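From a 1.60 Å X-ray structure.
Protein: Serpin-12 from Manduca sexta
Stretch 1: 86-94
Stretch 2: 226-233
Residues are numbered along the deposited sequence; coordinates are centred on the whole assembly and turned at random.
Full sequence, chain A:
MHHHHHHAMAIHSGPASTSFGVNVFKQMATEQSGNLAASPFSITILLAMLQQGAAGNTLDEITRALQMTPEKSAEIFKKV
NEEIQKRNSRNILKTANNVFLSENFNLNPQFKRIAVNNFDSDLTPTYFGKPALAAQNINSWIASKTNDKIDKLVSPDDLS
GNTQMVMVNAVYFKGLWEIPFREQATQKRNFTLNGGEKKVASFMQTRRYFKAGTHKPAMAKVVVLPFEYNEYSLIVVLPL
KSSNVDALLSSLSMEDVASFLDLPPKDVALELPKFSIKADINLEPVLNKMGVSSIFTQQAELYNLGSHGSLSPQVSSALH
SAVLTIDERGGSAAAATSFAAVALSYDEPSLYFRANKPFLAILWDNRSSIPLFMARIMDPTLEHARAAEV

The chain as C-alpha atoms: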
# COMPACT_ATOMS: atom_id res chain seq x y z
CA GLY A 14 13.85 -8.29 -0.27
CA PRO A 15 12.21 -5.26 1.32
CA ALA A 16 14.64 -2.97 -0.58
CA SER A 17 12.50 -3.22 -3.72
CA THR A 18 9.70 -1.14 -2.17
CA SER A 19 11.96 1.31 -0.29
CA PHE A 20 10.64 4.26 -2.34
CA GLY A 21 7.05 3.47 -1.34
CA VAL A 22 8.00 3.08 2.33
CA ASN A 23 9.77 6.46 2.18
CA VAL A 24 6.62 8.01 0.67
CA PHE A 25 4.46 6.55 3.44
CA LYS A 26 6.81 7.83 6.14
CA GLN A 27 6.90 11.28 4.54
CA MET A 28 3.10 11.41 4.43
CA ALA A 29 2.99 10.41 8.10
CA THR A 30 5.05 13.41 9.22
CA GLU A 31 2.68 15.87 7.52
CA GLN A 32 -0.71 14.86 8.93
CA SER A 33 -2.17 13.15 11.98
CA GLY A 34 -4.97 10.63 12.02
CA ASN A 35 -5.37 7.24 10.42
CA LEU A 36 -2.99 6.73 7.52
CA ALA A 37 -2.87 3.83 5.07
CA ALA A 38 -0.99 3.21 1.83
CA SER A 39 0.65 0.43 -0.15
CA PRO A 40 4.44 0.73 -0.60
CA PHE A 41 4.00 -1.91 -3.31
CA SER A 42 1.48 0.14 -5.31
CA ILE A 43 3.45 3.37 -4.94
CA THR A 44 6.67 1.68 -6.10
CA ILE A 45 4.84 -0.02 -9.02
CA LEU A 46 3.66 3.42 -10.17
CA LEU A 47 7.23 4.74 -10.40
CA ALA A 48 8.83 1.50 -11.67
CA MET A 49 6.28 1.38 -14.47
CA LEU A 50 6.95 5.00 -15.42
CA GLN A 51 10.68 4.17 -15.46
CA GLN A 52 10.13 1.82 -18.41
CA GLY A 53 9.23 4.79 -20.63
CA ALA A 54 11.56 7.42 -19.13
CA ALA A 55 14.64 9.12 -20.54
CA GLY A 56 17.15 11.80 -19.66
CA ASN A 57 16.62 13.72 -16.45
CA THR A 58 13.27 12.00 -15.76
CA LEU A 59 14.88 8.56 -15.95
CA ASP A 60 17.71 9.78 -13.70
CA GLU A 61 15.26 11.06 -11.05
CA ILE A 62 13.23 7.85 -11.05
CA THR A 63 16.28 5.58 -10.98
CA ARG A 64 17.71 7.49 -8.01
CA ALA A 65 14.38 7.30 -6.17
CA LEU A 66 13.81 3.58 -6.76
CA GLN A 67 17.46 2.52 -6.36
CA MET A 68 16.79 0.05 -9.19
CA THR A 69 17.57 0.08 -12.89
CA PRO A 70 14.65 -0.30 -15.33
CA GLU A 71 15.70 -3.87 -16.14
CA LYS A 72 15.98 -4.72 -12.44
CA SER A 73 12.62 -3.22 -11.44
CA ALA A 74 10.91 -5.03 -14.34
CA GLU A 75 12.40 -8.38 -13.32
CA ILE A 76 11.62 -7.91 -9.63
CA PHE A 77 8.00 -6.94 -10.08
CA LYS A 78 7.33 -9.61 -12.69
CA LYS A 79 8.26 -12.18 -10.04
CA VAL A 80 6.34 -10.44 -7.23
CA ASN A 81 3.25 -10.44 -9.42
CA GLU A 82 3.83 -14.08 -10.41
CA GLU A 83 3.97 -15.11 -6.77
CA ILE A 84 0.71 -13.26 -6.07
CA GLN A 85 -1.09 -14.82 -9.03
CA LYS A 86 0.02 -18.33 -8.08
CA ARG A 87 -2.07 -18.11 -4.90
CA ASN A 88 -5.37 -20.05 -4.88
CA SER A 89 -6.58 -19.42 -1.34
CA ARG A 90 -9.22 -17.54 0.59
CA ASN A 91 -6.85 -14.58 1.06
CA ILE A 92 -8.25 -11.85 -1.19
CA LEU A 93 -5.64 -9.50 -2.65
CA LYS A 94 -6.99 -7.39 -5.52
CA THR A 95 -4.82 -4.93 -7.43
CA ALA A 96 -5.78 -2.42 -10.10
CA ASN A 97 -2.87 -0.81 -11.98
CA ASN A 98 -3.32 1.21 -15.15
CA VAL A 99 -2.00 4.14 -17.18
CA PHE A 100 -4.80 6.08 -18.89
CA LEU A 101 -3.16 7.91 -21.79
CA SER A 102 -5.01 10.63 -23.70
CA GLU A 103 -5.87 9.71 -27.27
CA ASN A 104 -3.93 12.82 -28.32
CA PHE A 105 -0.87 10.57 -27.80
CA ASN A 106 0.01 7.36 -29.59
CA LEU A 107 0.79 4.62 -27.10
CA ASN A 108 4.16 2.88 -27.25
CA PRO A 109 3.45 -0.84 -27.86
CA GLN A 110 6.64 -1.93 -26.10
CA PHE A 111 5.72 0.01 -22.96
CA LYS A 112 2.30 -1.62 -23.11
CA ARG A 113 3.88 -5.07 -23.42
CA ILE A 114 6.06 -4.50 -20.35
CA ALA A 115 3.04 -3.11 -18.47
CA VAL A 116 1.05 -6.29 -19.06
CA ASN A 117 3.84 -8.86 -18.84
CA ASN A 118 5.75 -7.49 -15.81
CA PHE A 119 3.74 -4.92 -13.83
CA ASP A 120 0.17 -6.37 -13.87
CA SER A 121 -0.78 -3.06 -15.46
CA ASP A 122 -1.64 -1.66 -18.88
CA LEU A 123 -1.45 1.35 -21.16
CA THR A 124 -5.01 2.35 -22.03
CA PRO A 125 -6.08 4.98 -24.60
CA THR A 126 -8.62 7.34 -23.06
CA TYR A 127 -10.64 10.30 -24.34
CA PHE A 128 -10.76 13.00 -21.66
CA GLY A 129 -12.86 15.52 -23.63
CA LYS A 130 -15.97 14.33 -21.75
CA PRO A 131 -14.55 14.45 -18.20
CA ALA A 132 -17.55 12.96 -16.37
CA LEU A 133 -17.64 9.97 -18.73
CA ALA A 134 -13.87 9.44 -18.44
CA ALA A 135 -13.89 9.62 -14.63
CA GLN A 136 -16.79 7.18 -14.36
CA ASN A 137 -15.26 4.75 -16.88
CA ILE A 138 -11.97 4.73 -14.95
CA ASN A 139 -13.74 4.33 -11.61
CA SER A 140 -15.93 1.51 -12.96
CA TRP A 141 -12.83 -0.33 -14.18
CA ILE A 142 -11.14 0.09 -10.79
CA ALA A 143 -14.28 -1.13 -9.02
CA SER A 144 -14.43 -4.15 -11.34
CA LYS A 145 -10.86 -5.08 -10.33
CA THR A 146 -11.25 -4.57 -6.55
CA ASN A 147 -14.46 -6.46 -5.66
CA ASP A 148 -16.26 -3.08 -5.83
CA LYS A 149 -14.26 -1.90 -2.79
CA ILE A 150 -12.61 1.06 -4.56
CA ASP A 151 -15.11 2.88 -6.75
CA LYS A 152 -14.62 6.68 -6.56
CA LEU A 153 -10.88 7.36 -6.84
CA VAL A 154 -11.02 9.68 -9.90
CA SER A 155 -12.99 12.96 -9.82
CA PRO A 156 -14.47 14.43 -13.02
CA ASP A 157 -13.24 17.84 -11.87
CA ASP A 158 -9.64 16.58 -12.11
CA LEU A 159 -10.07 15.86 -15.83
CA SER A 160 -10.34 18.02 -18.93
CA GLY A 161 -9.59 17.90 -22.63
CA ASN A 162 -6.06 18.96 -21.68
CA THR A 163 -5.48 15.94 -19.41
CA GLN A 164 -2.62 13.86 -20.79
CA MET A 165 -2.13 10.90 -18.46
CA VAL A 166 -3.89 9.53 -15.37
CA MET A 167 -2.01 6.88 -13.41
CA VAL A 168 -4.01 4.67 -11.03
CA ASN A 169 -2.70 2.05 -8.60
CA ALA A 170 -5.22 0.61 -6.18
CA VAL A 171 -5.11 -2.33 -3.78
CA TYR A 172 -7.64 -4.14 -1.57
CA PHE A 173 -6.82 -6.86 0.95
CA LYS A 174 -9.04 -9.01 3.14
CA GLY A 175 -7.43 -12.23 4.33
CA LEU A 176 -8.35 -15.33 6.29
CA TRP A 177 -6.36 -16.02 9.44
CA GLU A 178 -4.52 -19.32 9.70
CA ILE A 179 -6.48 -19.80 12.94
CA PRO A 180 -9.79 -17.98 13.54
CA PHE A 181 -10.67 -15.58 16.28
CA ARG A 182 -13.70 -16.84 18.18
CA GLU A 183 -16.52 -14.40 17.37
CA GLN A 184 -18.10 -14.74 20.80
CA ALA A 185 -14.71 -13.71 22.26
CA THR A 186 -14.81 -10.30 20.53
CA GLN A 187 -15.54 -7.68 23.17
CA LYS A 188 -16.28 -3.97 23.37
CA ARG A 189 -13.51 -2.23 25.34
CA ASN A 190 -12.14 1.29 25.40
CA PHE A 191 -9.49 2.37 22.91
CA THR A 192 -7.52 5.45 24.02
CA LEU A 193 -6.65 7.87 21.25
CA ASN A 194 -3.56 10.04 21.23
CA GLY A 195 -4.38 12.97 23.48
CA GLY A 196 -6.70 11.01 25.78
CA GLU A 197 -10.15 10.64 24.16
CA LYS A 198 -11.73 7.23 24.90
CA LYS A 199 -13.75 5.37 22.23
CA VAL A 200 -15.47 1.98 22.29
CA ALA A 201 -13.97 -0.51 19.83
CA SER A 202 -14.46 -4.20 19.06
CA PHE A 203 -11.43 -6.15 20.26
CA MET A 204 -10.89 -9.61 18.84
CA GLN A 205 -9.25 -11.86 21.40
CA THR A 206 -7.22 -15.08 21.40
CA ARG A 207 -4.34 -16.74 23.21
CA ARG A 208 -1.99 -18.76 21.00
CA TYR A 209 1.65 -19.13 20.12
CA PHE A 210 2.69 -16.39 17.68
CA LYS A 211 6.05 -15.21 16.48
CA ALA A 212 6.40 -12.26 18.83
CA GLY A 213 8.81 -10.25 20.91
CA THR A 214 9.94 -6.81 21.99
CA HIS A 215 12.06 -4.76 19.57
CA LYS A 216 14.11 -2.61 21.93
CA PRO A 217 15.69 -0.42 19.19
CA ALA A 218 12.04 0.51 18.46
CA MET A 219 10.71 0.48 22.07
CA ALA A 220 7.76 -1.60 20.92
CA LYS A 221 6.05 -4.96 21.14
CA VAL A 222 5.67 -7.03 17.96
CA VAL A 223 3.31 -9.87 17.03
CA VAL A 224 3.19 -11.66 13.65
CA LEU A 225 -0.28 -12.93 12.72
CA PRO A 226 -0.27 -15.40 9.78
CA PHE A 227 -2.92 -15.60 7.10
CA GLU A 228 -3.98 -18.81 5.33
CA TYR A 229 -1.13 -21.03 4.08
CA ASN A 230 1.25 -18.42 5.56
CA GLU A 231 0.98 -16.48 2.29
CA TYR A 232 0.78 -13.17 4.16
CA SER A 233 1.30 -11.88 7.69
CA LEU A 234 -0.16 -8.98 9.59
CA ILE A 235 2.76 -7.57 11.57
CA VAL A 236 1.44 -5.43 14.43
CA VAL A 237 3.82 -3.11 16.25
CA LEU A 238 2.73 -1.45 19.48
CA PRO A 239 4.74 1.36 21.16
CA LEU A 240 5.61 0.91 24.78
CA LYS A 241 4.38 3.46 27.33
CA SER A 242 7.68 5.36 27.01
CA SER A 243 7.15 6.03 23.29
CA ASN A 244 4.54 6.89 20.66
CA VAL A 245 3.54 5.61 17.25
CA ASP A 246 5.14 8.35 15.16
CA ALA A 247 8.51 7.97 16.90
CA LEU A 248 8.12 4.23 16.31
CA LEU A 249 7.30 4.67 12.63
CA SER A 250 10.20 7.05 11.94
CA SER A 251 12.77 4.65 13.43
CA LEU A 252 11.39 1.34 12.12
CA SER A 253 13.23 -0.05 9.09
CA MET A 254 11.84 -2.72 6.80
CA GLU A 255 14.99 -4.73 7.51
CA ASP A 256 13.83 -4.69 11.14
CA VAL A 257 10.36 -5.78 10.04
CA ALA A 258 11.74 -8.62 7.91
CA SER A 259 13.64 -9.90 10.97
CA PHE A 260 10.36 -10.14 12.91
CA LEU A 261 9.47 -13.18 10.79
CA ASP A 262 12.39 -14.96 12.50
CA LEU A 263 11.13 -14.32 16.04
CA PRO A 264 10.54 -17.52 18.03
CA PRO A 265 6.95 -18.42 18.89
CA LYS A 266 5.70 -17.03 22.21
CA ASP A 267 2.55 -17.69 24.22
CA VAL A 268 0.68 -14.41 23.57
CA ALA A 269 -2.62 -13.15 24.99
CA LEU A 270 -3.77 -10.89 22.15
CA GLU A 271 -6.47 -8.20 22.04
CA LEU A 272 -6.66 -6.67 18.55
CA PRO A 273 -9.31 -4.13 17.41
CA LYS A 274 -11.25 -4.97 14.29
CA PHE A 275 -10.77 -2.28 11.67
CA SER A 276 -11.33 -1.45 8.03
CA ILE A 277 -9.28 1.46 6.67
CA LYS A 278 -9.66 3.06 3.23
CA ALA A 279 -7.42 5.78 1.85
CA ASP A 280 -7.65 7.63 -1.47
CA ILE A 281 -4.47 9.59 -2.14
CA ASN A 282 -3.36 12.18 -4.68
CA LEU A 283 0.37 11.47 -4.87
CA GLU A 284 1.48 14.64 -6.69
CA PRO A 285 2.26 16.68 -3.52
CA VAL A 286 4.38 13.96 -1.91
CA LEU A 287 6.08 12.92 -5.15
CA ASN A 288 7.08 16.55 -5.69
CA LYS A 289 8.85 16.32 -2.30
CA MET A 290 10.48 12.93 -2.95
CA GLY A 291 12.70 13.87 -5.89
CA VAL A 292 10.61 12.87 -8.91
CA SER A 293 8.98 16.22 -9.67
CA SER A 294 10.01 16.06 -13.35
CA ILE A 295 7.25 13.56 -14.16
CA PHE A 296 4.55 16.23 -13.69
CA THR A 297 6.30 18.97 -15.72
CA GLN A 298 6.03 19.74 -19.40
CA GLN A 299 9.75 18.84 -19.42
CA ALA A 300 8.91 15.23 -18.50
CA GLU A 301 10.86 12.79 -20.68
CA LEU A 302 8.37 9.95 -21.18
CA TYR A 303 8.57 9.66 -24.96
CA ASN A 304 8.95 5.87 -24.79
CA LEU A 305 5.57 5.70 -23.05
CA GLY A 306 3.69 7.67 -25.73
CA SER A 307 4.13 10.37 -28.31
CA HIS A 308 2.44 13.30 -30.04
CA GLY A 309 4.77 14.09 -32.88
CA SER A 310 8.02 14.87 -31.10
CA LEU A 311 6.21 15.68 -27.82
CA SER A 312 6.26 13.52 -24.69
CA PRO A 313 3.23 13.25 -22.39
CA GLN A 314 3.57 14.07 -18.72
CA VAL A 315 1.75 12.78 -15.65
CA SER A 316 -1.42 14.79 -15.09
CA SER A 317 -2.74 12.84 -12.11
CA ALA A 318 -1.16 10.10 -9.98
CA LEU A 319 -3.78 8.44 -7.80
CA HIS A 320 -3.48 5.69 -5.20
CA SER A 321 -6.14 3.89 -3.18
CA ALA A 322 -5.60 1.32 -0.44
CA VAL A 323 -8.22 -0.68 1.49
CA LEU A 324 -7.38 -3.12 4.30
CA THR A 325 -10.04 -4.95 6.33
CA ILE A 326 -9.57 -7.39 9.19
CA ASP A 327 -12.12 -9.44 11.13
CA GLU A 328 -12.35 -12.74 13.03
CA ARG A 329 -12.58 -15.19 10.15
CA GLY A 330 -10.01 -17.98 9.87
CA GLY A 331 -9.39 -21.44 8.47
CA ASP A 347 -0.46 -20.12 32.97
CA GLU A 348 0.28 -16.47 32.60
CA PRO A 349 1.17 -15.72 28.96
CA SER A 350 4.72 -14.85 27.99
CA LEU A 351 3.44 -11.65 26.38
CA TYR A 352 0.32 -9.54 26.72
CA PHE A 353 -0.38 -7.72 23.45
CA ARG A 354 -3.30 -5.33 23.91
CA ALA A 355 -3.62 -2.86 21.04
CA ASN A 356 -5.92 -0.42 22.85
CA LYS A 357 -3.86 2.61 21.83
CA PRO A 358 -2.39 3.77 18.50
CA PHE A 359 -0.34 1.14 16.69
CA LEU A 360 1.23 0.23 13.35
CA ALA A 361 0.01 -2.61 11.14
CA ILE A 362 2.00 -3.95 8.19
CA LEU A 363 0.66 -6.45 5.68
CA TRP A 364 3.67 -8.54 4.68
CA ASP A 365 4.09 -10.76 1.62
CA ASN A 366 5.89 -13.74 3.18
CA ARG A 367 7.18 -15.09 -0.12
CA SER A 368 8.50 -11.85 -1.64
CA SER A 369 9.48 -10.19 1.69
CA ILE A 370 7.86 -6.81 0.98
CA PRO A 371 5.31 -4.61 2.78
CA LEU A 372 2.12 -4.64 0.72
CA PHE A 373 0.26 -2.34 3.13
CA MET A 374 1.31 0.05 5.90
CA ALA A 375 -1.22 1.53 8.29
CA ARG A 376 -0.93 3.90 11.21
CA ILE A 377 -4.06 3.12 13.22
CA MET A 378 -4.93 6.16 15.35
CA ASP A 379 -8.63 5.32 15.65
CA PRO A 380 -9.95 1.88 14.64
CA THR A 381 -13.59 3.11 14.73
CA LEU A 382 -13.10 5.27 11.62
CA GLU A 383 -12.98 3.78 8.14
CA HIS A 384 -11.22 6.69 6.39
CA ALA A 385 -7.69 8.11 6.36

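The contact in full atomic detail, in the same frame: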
# COMPACT_ATOMS: atom_id res chain seq x y z
N LYS A 86 0.01 -16.89 -8.32
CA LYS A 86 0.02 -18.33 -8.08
C LYS A 86 -0.90 -18.74 -6.94
O LYS A 86 -1.21 -19.92 -6.81
CB LYS A 86 1.43 -18.82 -7.74
CG LYS A 86 2.35 -18.99 -8.92
CD LYS A 86 3.52 -19.89 -8.54
CE LYS A 86 4.82 -19.12 -8.49
NZ LYS A 86 5.87 -19.88 -7.75
N ARG A 87 -1.33 -17.78 -6.12
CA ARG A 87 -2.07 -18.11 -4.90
C ARG A 87 -3.52 -18.43 -5.23
O ARG A 87 -4.18 -17.68 -5.96
CB ARG A 87 -1.96 -16.97 -3.90
CG ARG A 87 -0.55 -16.83 -3.33
CD ARG A 87 -0.30 -15.54 -2.55
NE ARG A 87 1.09 -15.52 -2.09
CZ ARG A 87 1.86 -14.43 -2.02
NH1 ARG A 87 1.37 -13.24 -2.36
NH2 ARG A 87 3.11 -14.55 -1.60
N ASN A 88 -4.00 -19.57 -4.71
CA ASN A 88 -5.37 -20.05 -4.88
C ASN A 88 -5.88 -20.35 -3.48
O ASN A 88 -5.95 -21.50 -3.06
CB ASN A 88 -5.44 -21.30 -5.79
CG ASN A 88 -5.33 -20.95 -7.26
OD1 ASN A 88 -6.06 -20.10 -7.76
ND2 ASN A 88 -4.41 -21.61 -7.96
N SER A 89 -6.23 -19.30 -2.74
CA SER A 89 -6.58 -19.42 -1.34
C SER A 89 -7.72 -18.46 -1.05
O SER A 89 -8.17 -17.71 -1.91
CB SER A 89 -5.39 -19.09 -0.44
OG SER A 89 -5.13 -17.69 -0.49
N ARG A 90 -8.18 -18.48 0.20
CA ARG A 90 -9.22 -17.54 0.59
C ARG A 90 -8.69 -16.16 0.97
O ARG A 90 -9.49 -15.29 1.35
CB ARG A 90 -10.03 -18.13 1.75
CG ARG A 90 -11.01 -19.24 1.30
CD ARG A 90 -11.61 -20.00 2.44
NE ARG A 90 -10.63 -20.81 3.14
CZ ARG A 90 -10.90 -21.64 4.15
NH1 ARG A 90 -12.14 -21.76 4.58
NH2 ARG A 90 -9.92 -22.34 4.72
N ASN A 91 -7.38 -15.93 0.90
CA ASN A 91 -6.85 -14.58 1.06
C ASN A 91 -7.18 -13.79 -0.20
O ASN A 91 -6.84 -14.21 -1.31
CB ASN A 91 -5.34 -14.60 1.28
CG ASN A 91 -4.94 -15.32 2.55
OD1 ASN A 91 -5.57 -15.13 3.60
ND2 ASN A 91 -3.91 -16.16 2.48
N ILE A 92 -7.86 -12.66 -0.04
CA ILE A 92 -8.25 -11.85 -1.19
C ILE A 92 -7.30 -10.66 -1.29
O ILE A 92 -7.34 -9.75 -0.46
CB ILE A 92 -9.71 -11.39 -1.08
CG1 ILE A 92 -10.64 -12.60 -1.03
CG2 ILE A 92 -10.05 -10.46 -2.25
CD1 ILE A 92 -12.10 -12.23 -0.90
N LEU A 93 -6.45 -10.66 -2.32
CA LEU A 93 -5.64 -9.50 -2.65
C LEU A 93 -6.00 -9.10 -4.07
O LEU A 93 -5.81 -9.89 -5.01
CB LEU A 93 -4.14 -9.80 -2.53
CG LEU A 93 -3.16 -8.70 -2.95
CD1 LEU A 93 -3.24 -7.52 -1.98
CD2 LEU A 93 -1.74 -9.24 -3.00
N LYS A 94 -6.54 -7.89 -4.23
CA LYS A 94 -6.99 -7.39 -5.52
C LYS A 94 -6.21 -6.12 -5.84
O LYS A 94 -6.18 -5.19 -5.04
CB LYS A 94 -8.49 -7.09 -5.53
CG LYS A 94 -9.39 -8.30 -5.34
CD LYS A 94 -9.33 -9.20 -6.56
CE LYS A 94 -10.35 -10.32 -6.46
NZ LYS A 94 -10.35 -11.15 -7.71
N PRO A 226 -0.29 -14.84 11.14
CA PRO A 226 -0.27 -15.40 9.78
C PRO A 226 -1.66 -15.54 9.17
O PRO A 226 -2.65 -15.85 9.85
CB PRO A 226 0.38 -16.78 9.97
CG PRO A 226 0.87 -16.81 11.39
CD PRO A 226 0.02 -15.86 12.16
N PHE A 227 -1.72 -15.31 7.86
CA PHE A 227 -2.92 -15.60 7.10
C PHE A 227 -2.81 -17.01 6.51
O PHE A 227 -1.81 -17.70 6.70
CB PHE A 227 -3.14 -14.52 6.03
CG PHE A 227 -3.57 -13.19 6.59
CD1 PHE A 227 -2.65 -12.17 6.80
CD2 PHE A 227 -4.92 -12.95 6.90
CE1 PHE A 227 -3.07 -10.92 7.30
CE2 PHE A 227 -5.33 -11.71 7.41
CZ PHE A 227 -4.41 -10.70 7.61
N GLU A 228 -3.86 -17.43 5.80
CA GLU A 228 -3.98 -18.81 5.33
C GLU A 228 -2.78 -19.23 4.50
O GLU A 228 -2.30 -18.48 3.64
CB GLU A 228 -5.27 -18.97 4.51
CG GLU A 228 -5.85 -20.37 4.54
CD GLU A 228 -7.03 -20.60 3.60
OE1 GLU A 228 -7.26 -19.79 2.68
OE2 GLU A 228 -7.75 -21.61 3.79
N TYR A 229 -2.28 -20.44 4.77
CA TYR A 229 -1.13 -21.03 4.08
C TYR A 229 0.14 -20.20 4.25
O TYR A 229 1.11 -20.36 3.49
CB TYR A 229 -1.43 -21.26 2.59
CG TYR A 229 -2.70 -22.05 2.36
CD1 TYR A 229 -2.83 -23.33 2.89
CD2 TYR A 229 -3.75 -21.52 1.64
CE1 TYR A 229 -3.99 -24.07 2.69
CE2 TYR A 229 -4.92 -22.25 1.44
CZ TYR A 229 -5.04 -23.52 1.97
OH TYR A 229 -6.19 -24.25 1.78
N ASN A 230 0.16 -19.34 5.27
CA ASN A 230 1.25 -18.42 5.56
C ASN A 230 1.66 -17.61 4.32
O ASN A 230 2.83 -17.28 4.15
CB ASN A 230 2.46 -19.14 6.15
CG ASN A 230 3.36 -18.21 6.95
OD1 ASN A 230 2.87 -17.31 7.64
ND2 ASN A 230 4.67 -18.39 6.85
N GLU A 231 0.69 -17.28 3.47
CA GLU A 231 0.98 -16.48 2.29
C GLU A 231 1.32 -15.05 2.67
O GLU A 231 2.20 -14.42 2.06
CB GLU A 231 -0.21 -16.50 1.34
CG GLU A 231 -0.42 -17.86 0.70
CD GLU A 231 -1.72 -17.97 -0.05
OE1 GLU A 231 -2.57 -17.04 0.09
OE2 GLU A 231 -1.90 -18.99 -0.76
N TYR A 232 0.63 -14.53 3.68
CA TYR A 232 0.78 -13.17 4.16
C TYR A 232 0.84 -13.19 5.67
O TYR A 232 0.38 -14.13 6.32
CB TYR A 232 -0.38 -12.25 3.72
CG TYR A 232 -0.67 -12.31 2.24
CD1 TYR A 232 0.01 -11.48 1.35
CD2 TYR A 232 -1.63 -13.18 1.74
CE1 TYR A 232 -0.25 -11.55 -0.01
CE2 TYR A 232 -1.88 -13.27 0.39
CZ TYR A 232 -1.21 -12.43 -0.48
OH TYR A 232 -1.47 -12.51 -1.83
N SER A 233 1.35 -12.11 6.25
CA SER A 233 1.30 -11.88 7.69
C SER A 233 0.81 -10.47 7.95
O SER A 233 1.14 -9.55 7.20
CB SER A 233 2.67 -12.03 8.35
OG SER A 233 3.25 -13.29 8.09
O HOH W 1 -2.84 -20.55 -2.77
O HOH W 2 -3.70 -13.68 -2.66

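Residues 86-94 and 226-233 of Manduca sexta serpin-12, two segments far apart in sequence, bury 561 Å² between them. The stretches meet mainly through loops, each running into a strand, at 92-94 and 232-233. Stretch 2 folds back on itself, with Phe227 N hydrogen-bonded to Tyr232 O (2.9 Å) and Asn230 N to Phe227 O (2.9 Å); the CA-to-CB bonds of Glu228 and Glu231 both point toward stretch 1. Asn91 CA and Glu228 CA, 6.7 Å apart, are each other's nearest across the contact, as are Arg87 CA and Glu231 CA at 8.0 Å. No backbone-to-backbone hydrogen bond joins the stretches, and side chains do the bridging. One salt bridge forms: Arg90 leaves its backbone sideways, but its guanidinium reaches Glu228, with a very short bond from Arg90 NH2 to Glu228 OE2 (2.5 Å) and a weak one from Arg90 NE to the same oxygen (3.1 Å). The other carboxylate oxygen, Glu228 OE1, accepts from the backbone Arg90 N (3.0 Å), so one glutamate grips both ends of the arginine. Neutral donors serve the second carboxylate: Glu231 OE1 accepts from Ser89 OG (2.7 Å) and Asn91 ND2 (2.9 Å), and Ser89 OG in turn accepts from Asn91 N (3.2 Å). Asn91 ND2 also gives a weak bond to Glu228 O (3.1 Å). Tyr232 receives the positive Arg87 guanidinium against its electron-rich ring in an off-centre cation-pi contact, and Arg87 NH1 donates weakly to Tyr232 OH (3.0 Å). A Leu93 methyl covers ring carbon, CD2 lying 4.1 Å from Tyr232 CE1, while Ser89 CB meets the edge of the Tyr229 ring at CD2 (3.6 Å). Water 1 bridges the stretches, accepting from Asn88 N (2.5 Å) and donating to Glu231 OE2 (2.7 Å); water 2 lies 2.7 Å from Tyr232 OH and donates weakly to Asn91 O (3.5 Å).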